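Dbv8 protein (Nonomuraea, PDB 4MFZ) probably transfers a long fatty acyl chain, such as decanoyl from decanoyl-CoA, to an amino group of a glycopeptide antibiotic precursor, as a GNAT-family N-acyltransferase. Local coordinates at residues E158-S166 / W184-R195; G248-S256 / Q331-P339. All blocks are in the same frame, centred on the assembly; numbering follows the deposited sequence.

Interaction 1. Residues E158-S166 / W184-R195; sequences ETLTQLGES and WLTLLVRGLVYR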
loop_
_atom_site.group_PDB
_atom_site.type_symbol
_atom_site.label_atom_id
_atom_site.label_comp_id
_atom_site.label_asym_id
_atom_site.label_seq_id
_atom_site.Cartn_x
_atom_site.Cartn_y
_atom_site.Cartn_z
ATOM N N GLU A 158 9.544 9.521 -5.133
ATOM C CA GLU A 158 8.578 9.801 -4.072
ATOM C C GLU A 158 7.475 8.729 -4.004
ATOM O O GLU A 158 6.976 8.389 -2.929
ATOM C CB GLU A 158 7.964 11.191 -4.284
ATOM C CG GLU A 158 6.913 11.584 -3.255
ATOM C CD GLU A 158 7.025 13.040 -2.820
ATOM O OE1 GLU A 158 8.174 13.541 -2.738
ATOM O OE2 GLU A 158 5.973 13.688 -2.579
ATOM N N THR A 159 7.064 8.225 -5.159
ATOM C CA THR A 159 6.085 7.139 -5.190
ATOM C C THR A 159 6.654 5.857 -4.568
ATOM O O THR A 159 6.002 5.213 -3.751
ATOM C CB THR A 159 5.667 6.886 -6.633
ATOM O OG1 THR A 159 5.018 8.064 -7.118
ATOM C CG2 THR A 159 4.722 5.692 -6.755
ATOM N N LEU A 160 7.888 5.525 -4.936
ATOM C CA LEU A 160 8.517 4.288 -4.524
ATOM C C LEU A 160 8.732 4.198 -3.011
ATOM O O LEU A 160 8.766 3.076 -2.473
ATOM C CB LEU A 160 9.844 4.082 -5.280
ATOM C CG LEU A 160 9.726 3.718 -6.765
ATOM C CD1 LEU A 160 11.118 3.580 -7.327
ATOM C CD2 LEU A 160 8.914 2.429 -7.039
ATOM N N THR A 161 8.854 5.357 -2.324
ATOM C CA THR A 161 9.022 5.377 -0.853
ATOM C C THR A 161 7.879 4.728 -0.069
ATOM O O THR A 161 8.016 4.512 1.141
ATOM C CB THR A 161 9.243 6.785 -0.234
ATOM O OG1 THR A 161 8.031 7.551 -0.331
ATOM C CG2 THR A 161 10.376 7.519 -0.903
ATOM N N GLN A 162 6.758 4.418 -0.722
ATOM C CA GLN A 162 5.733 3.608 -0.042
ATOM C C GLN A 162 6.339 2.311 0.528
ATOM O O GLN A 162 5.869 1.802 1.544
ATOM C CB GLN A 162 4.516 3.301 -0.948
ATOM C CG GLN A 162 3.504 2.318 -0.347
ATOM C CD GLN A 162 2.689 2.933 0.788
ATOM O OE1 GLN A 162 2.215 4.045 0.681
ATOM N NE2 GLN A 162 2.534 2.206 1.883
ATOM N N LEU A 163 7.382 1.775 -0.088
ATOM C CA LEU A 163 7.974 0.532 0.451
ATOM C C LEU A 163 8.494 0.721 1.923
ATOM O O LEU A 163 8.246 -0.121 2.793
ATOM C CB LEU A 163 9.089 0.004 -0.443
ATOM C CG LEU A 163 9.665 -1.289 0.159
ATOM C CD1 LEU A 163 8.760 -2.484 -0.166
ATOM C CD2 LEU A 163 11.079 -1.507 -0.293
ATOM N N GLY A 164 9.190 1.827 2.184
ATOM C CA GLY A 164 9.608 2.184 3.554
ATOM C C GLY A 164 8.436 2.225 4.510
ATOM O O GLY A 164 8.486 1.644 5.597
ATOM N N GLU A 165 7.357 2.882 4.093
ATOM C CA GLU A 165 6.128 2.982 4.899
ATOM C C GLU A 165 5.513 1.636 5.236
ATOM O O GLU A 165 5.149 1.384 6.398
ATOM C CB GLU A 165 5.064 3.874 4.214
ATOM C CG GLU A 165 3.858 4.180 5.122
ATOM C CD GLU A 165 2.968 5.356 4.664
ATOM O OE1 GLU A 165 3.481 6.453 4.367
ATOM O OE2 GLU A 165 1.722 5.185 4.627
ATOM N N SER A 166 5.368 0.777 4.232
ATOM C CA SER A 166 4.820 -0.560 4.455
ATOM C C SER A 166 5.614 -1.333 5.501
ATOM O O SER A 166 5.032 -1.969 6.381
ATOM C CB SER A 166 4.798 -1.361 3.165
ATOM O OG SER A 166 4.001 -0.664 2.222
ATOM N N TRP A 184 -1.278 -3.246 -1.744
ATOM C CA TRP A 184 -0.997 -1.856 -2.123
ATOM C C TRP A 184 0.372 -1.722 -2.779
ATOM O O TRP A 184 0.487 -1.128 -3.863
ATOM C CB TRP A 184 -1.165 -0.934 -0.916
ATOM C CG TRP A 184 -1.111 0.546 -1.195
ATOM C CD1 TRP A 184 -0.176 1.474 -0.705
ATOM C CD2 TRP A 184 -2.048 1.341 -2.000
ATOM N NE1 TRP A 184 -0.470 2.736 -1.131
ATOM C CE2 TRP A 184 -1.586 2.728 -1.913
ATOM C CE3 TRP A 184 -3.201 1.055 -2.731
ATOM C CZ2 TRP A 184 -2.248 3.759 -2.553
ATOM C CZ3 TRP A 184 -3.850 2.101 -3.385
ATOM C CH2 TRP A 184 -3.377 3.423 -3.294
ATOM N N LEU A 185 1.418 -2.292 -2.170
ATOM C CA LEU A 185 2.733 -2.363 -2.821
ATOM C C LEU A 185 2.638 -2.976 -4.220
ATOM O O LEU A 185 3.256 -2.449 -5.148
ATOM C CB LEU A 185 3.760 -3.155 -2.006
ATOM C CG LEU A 185 4.113 -2.691 -0.595
ATOM C CD1 LEU A 185 5.066 -3.702 0.063
ATOM C CD2 LEU A 185 4.717 -1.289 -0.662
ATOM N N THR A 186 1.880 -4.074 -4.352
ATOM C CA THR A 186 1.646 -4.731 -5.663
ATOM C C THR A 186 1.054 -3.787 -6.703
ATOM O O THR A 186 1.599 -3.638 -7.801
ATOM C CB THR A 186 0.796 -6.021 -5.525
ATOM O OG1 THR A 186 1.499 -6.926 -4.698
ATOM C CG2 THR A 186 0.594 -6.701 -6.842
ATOM N N LEU A 187 -0.040 -3.128 -6.354
ATOM C CA LEU A 187 -0.637 -2.130 -7.228
ATOM C C LEU A 187 0.337 -0.986 -7.630
ATOM O O LEU A 187 0.377 -0.561 -8.792
ATOM C CB LEU A 187 -1.863 -1.574 -6.528
ATOM C CG LEU A 187 -2.936 -0.959 -7.407
ATOM C CD1 LEU A 187 -3.548 -2.054 -8.297
ATOM C CD2 LEU A 187 -3.985 -0.314 -6.499
ATOM N N LEU A 188 1.127 -0.521 -6.674
ATOM C CA LEU A 188 2.075 0.573 -6.894
ATOM C C LEU A 188 3.211 0.137 -7.820
ATOM O O LEU A 188 3.562 0.840 -8.768
ATOM C CB LEU A 188 2.641 1.038 -5.558
ATOM C CG LEU A 188 3.603 2.245 -5.635
ATOM C CD1 LEU A 188 3.477 3.092 -4.357
ATOM C CD2 LEU A 188 5.018 1.755 -5.836
ATOM N N VAL A 189 3.762 -1.045 -7.568
ATOM C CA VAL A 189 4.872 -1.526 -8.379
ATOM C C VAL A 189 4.448 -2.043 -9.773
ATOM O O VAL A 189 5.304 -2.244 -10.640
ATOM C CB VAL A 189 5.784 -2.546 -7.613
ATOM C CG1 VAL A 189 5.371 -3.976 -7.886
ATOM C CG2 VAL A 189 7.233 -2.366 -8.044
ATOM N N ARG A 190 3.140 -2.221 -9.973
ATOM C CA ARG A 190 2.569 -2.409 -11.299
ATOM C C ARG A 190 2.241 -1.097 -12.012
ATOM O O ARG A 190 1.515 -1.122 -12.998
ATOM C CB ARG A 190 1.289 -3.233 -11.239
ATOM C CG ARG A 190 1.463 -4.736 -11.158
ATOM C CD ARG A 190 0.084 -5.401 -11.040
ATOM N NE ARG A 190 -0.644 -5.273 -12.289
ATOM C CZ ARG A 190 -1.879 -4.799 -12.437
ATOM N NH1 ARG A 190 -2.608 -4.451 -11.400
ATOM N NH2 ARG A 190 -2.379 -4.700 -13.666
ATOM N N GLY A 191 2.758 0.038 -11.522
ATOM C CA GLY A 191 2.642 1.315 -12.251
ATOM C C GLY A 191 1.271 1.955 -12.187
ATOM O O GLY A 191 0.930 2.764 -13.033
ATOM N N LEU A 192 0.499 1.620 -11.165
ATOM C CA LEU A 192 -0.900 2.067 -11.022
ATOM C C LEU A 192 -1.162 3.009 -9.831
ATOM O O LEU A 192 -2.328 3.349 -9.544
ATOM C CB LEU A 192 -1.818 0.833 -10.855
ATOM C CG LEU A 192 -2.589 0.322 -12.086
ATOM C CD1 LEU A 192 -1.872 0.635 -13.378
ATOM C CD2 LEU A 192 -2.963 -1.167 -12.045
ATOM N N VAL A 193 -0.109 3.374 -9.107
ATOM C CA VAL A 193 -0.256 4.333 -7.985
ATOM C C VAL A 193 0.824 5.389 -8.152
ATOM O O VAL A 193 1.990 5.052 -8.392
ATOM C CB VAL A 193 -0.123 3.656 -6.580
ATOM C CG1 VAL A 193 -0.310 4.667 -5.441
ATOM C CG2 VAL A 193 -1.130 2.497 -6.411
ATOM N N TYR A 194 0.436 6.653 -8.029
ATOM C CA TYR A 194 1.395 7.794 -8.072
ATOM C C TYR A 194 1.226 8.663 -6.855
ATOM O O TYR A 194 0.116 8.972 -6.472
ATOM C CB TYR A 194 1.233 8.587 -9.396
ATOM C CG TYR A 194 1.549 7.645 -10.507
ATOM C CD1 TYR A 194 0.584 6.719 -10.974
ATOM C CD2 TYR A 194 2.853 7.543 -10.982
ATOM C CE1 TYR A 194 0.929 5.758 -11.935
ATOM C CE2 TYR A 194 3.187 6.610 -11.943
ATOM C CZ TYR A 194 2.239 5.733 -12.413
ATOM O OH TYR A 194 2.651 4.803 -13.341
ATOM N N ARG A 195 2.333 9.022 -6.217
ATOM C CA ARG A 195 2.270 9.978 -5.137
ATOM C C ARG A 195 2.590 11.367 -5.688
ATOM O O ARG A 195 3.626 11.575 -6.269
ATOM C CB ARG A 195 3.255 9.623 -4.024
ATOM C CG ARG A 195 3.350 10.720 -2.959
ATOM C CD ARG A 195 3.931 10.234 -1.637
ATOM N NE ARG A 195 3.778 11.287 -0.622
ATOM C CZ ARG A 195 3.931 11.099 0.688
ATOM N NH1 ARG A 195 4.239 9.889 1.184
ATOM N NH2 ARG A 195 3.759 12.122 1.525
HETATM O O HOH W 1 5.355 7.401 -0.476
#
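Thr159 and Arg195 are joined by an almost straight hydrogen bond: Arg195 N donates to Thr159 OG1 over 3.0 Å at 173°. With OG1 beside its own backbone N (chi1 -63°), Thr159 turns the hydroxyl toward strand 193-195 and sets CG2 against Val193 O and Leu188 CD1; Thr155 O is a second partner of the hydroxyl.

Gln162 can be followed outward. Its CB rests on Leu188 CD1 at 3.6 Å, and CG lies 3.8 Å from Leu185 CD2. A bend at chi2 then brings the amide to the Trp184 indole, Gln162 CD at the ring edge, in its plane, 3.5 Å from Trp184 CD1, the two planes 84° apart. OE1 accepts from Gln200 NE2. Further along, Leu163 CD1 meets Leu185 CD1 at 3.9 Å, so antiparallel helices 162-166 and 184-192 pack through leucines. A Schellman motif with Gly191 at C-prime ends the second helix and turns the chain into edge strand 193-196.

Glu158 pairs with Arg195 NE by charge alone, at long range; NE bonds Gly197 O, NH2 bonds Val220 O, and water 1 joins NH1 to Thr161 OG1. Thr159, Gln162 and Arg195 thus each have protein partners, and directed bonds hold this helix-strand corner round a leucine core.

Interaction 2. Residues G248-S256 / Q331-P339; sequences GARAATGTS and QRSGRIELP. With MFK (decanoyl-CoA), chain B.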
loop_
_atom_site.group_PDB
_atom_site.type_symbol
_atom_site.label_atom_id
_atom_site.label_comp_id
_atom_site.label_asym_id
_atom_site.label_seq_id
_atom_site.Cartn_x
_atom_site.Cartn_y
_atom_site.Cartn_z
ATOM N N GLY A 248 -8.601 8.847 -18.251
ATOM C CA GLY A 248 -9.672 9.868 -18.331
ATOM C C GLY A 248 -10.568 10.121 -17.116
ATOM O O GLY A 248 -11.719 10.527 -17.284
ATOM N N ALA A 249 -10.068 9.898 -15.895
ATOM C CA ALA A 249 -10.923 10.060 -14.713
ATOM C C ALA A 249 -11.279 11.538 -14.452
ATOM O O ALA A 249 -10.462 12.422 -14.653
ATOM C CB ALA A 249 -10.269 9.426 -13.490
ATOM N N ARG A 250 -12.510 11.788 -14.013
ATOM C CA ARG A 250 -12.933 13.135 -13.628
ATOM C C ARG A 250 -13.265 13.237 -12.145
ATOM O O ARG A 250 -13.241 14.336 -11.586
ATOM C CB ARG A 250 -14.126 13.614 -14.474
ATOM C CG ARG A 250 -13.901 13.579 -15.991
ATOM C CD ARG A 250 -12.649 14.335 -16.445
ATOM N NE ARG A 250 -12.804 15.703 -16.985
ATOM C CZ ARG A 250 -13.934 16.419 -17.097
ATOM N NH1 ARG A 250 -15.115 15.952 -16.696
ATOM N NH2 ARG A 250 -13.878 17.642 -17.615
ATOM N N ALA A 251 -13.581 12.101 -11.521
ATOM C CA ALA A 251 -13.834 12.038 -10.076
ATOM C C ALA A 251 -12.736 11.292 -9.265
ATOM O O ALA A 251 -11.889 10.564 -9.816
ATOM C CB ALA A 251 -15.239 11.465 -9.789
ATOM N N ALA A 252 -12.752 11.483 -7.958
ATOM C CA ALA A 252 -11.913 10.680 -7.062
ATOM C C ALA A 252 -12.794 10.071 -5.969
ATOM O O ALA A 252 -13.806 10.657 -5.591
ATOM C CB ALA A 252 -10.778 11.526 -6.475
ATOM N N THR A 253 -12.425 8.885 -5.487
ATOM C CA THR A 253 -13.190 8.181 -4.467
ATOM C C THR A 253 -12.300 7.748 -3.303
ATOM O O THR A 253 -11.065 7.593 -3.442
ATOM C CB THR A 253 -13.887 6.910 -5.025
ATOM O OG1 THR A 253 -12.907 6.017 -5.525
ATOM C CG2 THR A 253 -14.852 7.225 -6.151
ATOM N N GLY A 254 -12.934 7.546 -2.152
ATOM C CA GLY A 254 -12.244 7.046 -0.985
ATOM C C GLY A 254 -13.259 6.651 0.047
ATOM O O GLY A 254 -14.362 7.215 0.108
ATOM N N THR A 255 -12.879 5.687 0.867
ATOM C CA THR A 255 -13.702 5.256 1.978
ATOM C C THR A 255 -12.840 5.307 3.230
ATOM O O THR A 255 -11.729 4.807 3.216
ATOM C CB THR A 255 -14.200 3.827 1.771
ATOM O OG1 THR A 255 -15.133 3.819 0.694
ATOM C CG2 THR A 255 -14.900 3.287 3.047
ATOM N N SER A 256 -13.327 5.911 4.307
ATOM C CA SER A 256 -12.438 6.126 5.456
ATOM C C SER A 256 -13.144 6.480 6.744
ATOM O O SER A 256 -14.244 7.037 6.740
ATOM C CB SER A 256 -11.437 7.268 5.122
ATOM O OG SER A 256 -10.436 7.377 6.134
ATOM N N GLN A 331 -16.900 4.026 9.029
ATOM C CA GLN A 331 -16.255 4.468 7.807
ATOM C C GLN A 331 -17.325 4.982 6.868
ATOM O O GLN A 331 -18.434 4.431 6.834
ATOM C CB GLN A 331 -15.602 3.288 7.126
ATOM C CG GLN A 331 -14.386 2.744 7.840
ATOM C CD GLN A 331 -13.663 1.761 6.962
ATOM O OE1 GLN A 331 -12.589 2.039 6.432
ATOM N NE2 GLN A 331 -14.277 0.616 6.761
ATOM N N ARG A 332 -17.012 6.015 6.092
ATOM C CA ARG A 332 -17.924 6.441 5.021
ATOM C C ARG A 332 -17.189 6.483 3.696
ATOM O O ARG A 332 -15.973 6.708 3.660
ATOM C CB ARG A 332 -18.596 7.803 5.306
ATOM C CG ARG A 332 -19.110 7.996 6.729
ATOM C CD ARG A 332 -20.455 7.333 6.987
ATOM N NE ARG A 332 -21.524 8.261 6.654
ATOM C CZ ARG A 332 -22.170 8.243 5.504
ATOM N NH1 ARG A 332 -21.863 7.335 4.619
ATOM N NH2 ARG A 332 -23.117 9.120 5.243
ATOM N N SER A 333 -17.948 6.268 2.621
ATOM C CA SER A 333 -17.462 6.388 1.259
ATOM C C SER A 333 -17.821 7.748 0.723
ATOM O O SER A 333 -18.895 8.275 0.998
ATOM C CB SER A 333 -18.090 5.304 0.371
ATOM O OG SER A 333 -17.690 4.043 0.847
ATOM N N GLY A 334 -16.910 8.341 -0.026
ATOM C CA GLY A 334 -17.150 9.685 -0.527
ATOM C C GLY A 334 -16.582 9.841 -1.925
ATOM O O GLY A 334 -15.835 8.980 -2.364
ATOM N N ARG A 335 -16.940 10.933 -2.604
ATOM C CA ARG A 335 -16.325 11.305 -3.889
ATOM C C ARG A 335 -16.034 12.807 -3.969
ATOM O O ARG A 335 -16.736 13.603 -3.364
ATOM C CB ARG A 335 -17.246 11.013 -5.079
ATOM C CG ARG A 335 -17.776 9.606 -5.255
ATOM C CD ARG A 335 -18.869 9.629 -6.327
ATOM N NE ARG A 335 -19.691 10.844 -6.193
ATOM C CZ ARG A 335 -19.967 11.715 -7.162
ATOM N NH1 ARG A 335 -19.533 11.515 -8.402
ATOM N NH2 ARG A 335 -20.706 12.783 -6.887
ATOM N N ILE A 336 -15.036 13.163 -4.772
ATOM C CA ILE A 336 -14.894 14.492 -5.386
ATOM C C ILE A 336 -15.242 14.446 -6.912
ATOM O O ILE A 336 -15.037 13.413 -7.505
ATOM C CB ILE A 336 -13.409 14.937 -5.292
ATOM C CG1 ILE A 336 -12.877 14.910 -3.862
ATOM C CG2 ILE A 336 -13.235 16.330 -5.854
ATOM C CD1 ILE A 336 -11.357 14.947 -3.807
ATOM N N GLU A 337 -15.697 15.565 -7.541
ATOM C CA GLU A 337 -15.372 15.918 -9.006
ATOM C C GLU A 337 -14.203 16.987 -9.320
ATOM O O GLU A 337 -14.316 18.189 -9.005
ATOM C CB GLU A 337 -16.606 16.244 -9.810
ATOM C CG GLU A 337 -16.282 17.215 -10.957
ATOM C CD GLU A 337 -16.779 16.754 -12.324
ATOM O OE1 GLU A 337 -17.999 16.527 -12.453
ATOM O OE2 GLU A 337 -15.954 16.631 -13.280
ATOM N N LEU A 338 -13.116 16.542 -9.971
ATOM C CA LEU A 338 -11.769 17.125 -9.768
ATOM C C LEU A 338 -11.456 18.491 -10.369
ATOM O O LEU A 338 -11.897 18.784 -11.483
ATOM C CB LEU A 338 -10.664 16.155 -10.198
ATOM C CG LEU A 338 -10.535 14.861 -9.417
ATOM C CD1 LEU A 338 -9.833 13.826 -10.280
ATOM C CD2 LEU A 338 -9.790 15.114 -8.120
ATOM N N PRO A 339 -10.649 19.305 -9.638
ATOM C CA PRO A 339 -10.336 20.672 -10.078
ATOM C C PRO A 339 -9.354 20.668 -11.233
ATOM O O PRO A 339 -8.329 19.957 -11.273
ATOM C CB PRO A 339 -9.708 21.325 -8.825
ATOM C CG PRO A 339 -9.120 20.186 -8.066
ATOM C CD PRO A 339 -10.005 18.985 -8.343
ATOM O OXT PRO A 339 -9.585 21.391 -12.192
HETATM C CCG MFK B . -9.608 15.366 4.912
HETATM C CCF MFK B . -10.243 15.400 3.523
HETATM C CCE MFK B . -9.919 14.115 2.792
HETATM C CCD MFK B . -10.886 13.052 3.250
HETATM C CCC MFK B . -10.950 11.982 2.178
HETATM C CCB MFK B . -10.427 10.675 2.721
HETATM C CCA MFK B . -10.837 9.581 1.751
HETATM C CBZ MFK B . -9.573 9.005 1.133
HETATM C CAK MFK B . -9.380 7.580 1.614
HETATM C CAJ MFK B . -8.079 7.476 2.422
HETATM O OAL MFK B . -7.083 8.154 2.151
HETATM S SAI MFK B . -8.155 6.298 3.717
HETATM C CAH MFK B . -6.511 6.487 4.529
HETATM C CAG MFK B . -6.406 7.777 5.350
HETATM N NAF MFK B . -5.026 7.842 5.858
HETATM C CAE MFK B . -4.727 7.878 7.169
HETATM O OAM MFK B . -5.566 7.908 8.067
HETATM C CAD MFK B . -3.218 7.927 7.489
HETATM C CAC MFK B . -3.006 8.209 8.989
HETATM N NAB MFK B . -3.668 9.469 9.385
HETATM C CAA MFK B . -2.934 10.589 9.455
HETATM O OAO MFK B . -1.722 10.616 9.195
HETATM C CAN MFK B . -3.661 11.860 9.921
HETATM O OAU MFK B . -4.952 11.538 10.487
HETATM C CAP MFK B . -3.797 12.928 8.813
HETATM C CAR MFK B . -4.538 12.338 7.623
HETATM C CAS MFK B . -2.449 13.447 8.323
HETATM C CAQ MFK B . -4.597 14.106 9.361
HETATM O OAT MFK B . -3.897 14.621 10.473
HETATM P PAV MFK B . -3.954 16.178 10.889
HETATM O OAX MFK B . -3.647 17.045 9.740
HETATM O OAW MFK B . -3.163 16.339 12.144
HETATM O OAY MFK B . -5.532 16.233 11.204
HETATM P PAZ MFK B . -6.317 17.325 12.080
HETATM O OBA MFK B . -7.837 17.136 11.705
HETATM O OBB MFK B . -5.877 18.717 11.849
HETATM O "O5'" MFK B . -6.275 16.770 13.591
HETATM C "C5'" MFK B . -6.907 17.413 14.675
HETATM C "C4'" MFK B . -6.551 16.627 15.943
HETATM O "O4'" MFK B . -6.541 15.155 15.782
HETATM C "C3'" MFK B . -5.151 16.950 16.408
HETATM O "O3'" MFK B . -5.137 16.818 17.829
HETATM P PBV MFK B . -4.412 17.971 18.709
HETATM O OBW MFK B . -2.878 17.687 18.431
HETATM O OBY MFK B . -4.798 17.589 20.241
HETATM O OBX MFK B . -4.686 19.350 18.316
HETATM C "C2'" MFK B . -4.346 15.834 15.736
HETATM O "O2'" MFK B . -3.077 15.614 16.322
HETATM C "C1'" MFK B . -5.216 14.637 15.978
HETATM N N9 MFK B . -4.942 13.564 14.986
HETATM C C8 MFK B . -5.322 13.551 13.703
HETATM N N7 MFK B . -4.889 12.405 13.161
HETATM C C5 MFK B . -4.292 11.685 14.124
HETATM C C4 MFK B . -4.330 12.414 15.245
HETATM N N3 MFK B . -3.836 11.923 16.391
HETATM C C2 MFK B . -3.110 10.632 16.510
HETATM N N1 MFK B . -3.130 9.931 15.210
HETATM C C6 MFK B . -3.705 10.470 14.125
HETATM N N6 MFK B . -3.700 9.787 12.983
#
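Gln331 and Ser256 meet at the start of an antiparallel strand pair, where Gln331 CA approaches Ser256 O in a CA-H...O contact. Arg332 follows as a hydrogen-bonded pair with Ser256: its N donates to Ser256 O at 3.0 Å from above the carbonyl plane, and its O accepts from Ser256 N. Ser333 faces Thr255 in a non-hydrogen-bonded pair. Both hydroxyls lie beside their own backbone N (chi1 -63° and -69°), which lets Ser333 OG and Thr255 OG1 close a short 2.6 Å hydrogen bond; Ser333 OG also bonds Gln288 OE1.

Gly334 N donates to Gly254 O at 2.8 Å, nearly along the C=O axis. Arg335 lays CG against Thr253 CG2 at 3.9 Å. Ile336 exchanges backbone bonds with Ala252, and its side chain, on the opposite face from Thr253 and Arg335, packs on helix 226-243. Glu337 OE2 lies 3.6 Å from Arg250 NH1, well out of the guanidinium plane, so this salt bridge is one of charge alone. Leu338 N finishes the pairing with a 2.7 Å bond to Arg250 O, and its CD2 packs on Ala252 CB.

Ser256 OG, hydrogen-bonded to Leu258 N, touches the thioester sulfur SAI of decanoyl-CoA at 3.5 Å. Gly254, with no side chain, lets the acyl chain lie close over its CA, 3.9 Å from CAK. Strand pairing thus holds Gly254, Thr255 and Ser256 against the thioester end of decanoyl-CoA.

Overall arrangement
From the N terminus, the chain passes through a series of helices before interaction 1 closes the short, largely helical loop between 158-166 and 184-195. Its second segment leaves helix 182-192 for strand 193-196, an outermost strand of the mixed sheet. After strands 199-205 and 211-216 and helix 226-243, interaction 2 opens at 248-256 and closes a much longer loop at the C terminus, joining two interior strands of that same sheet. The contacts therefore follow in series, neither nested nor crossed. The centres of interactions 1 and 2 lie about 20 Å apart. Interaction 1 ties N-terminal helices to the sheet's edge; interaction 2 pairs the C-terminal strand with strand 251-256, whose end lines the decanoyl-CoA pocket.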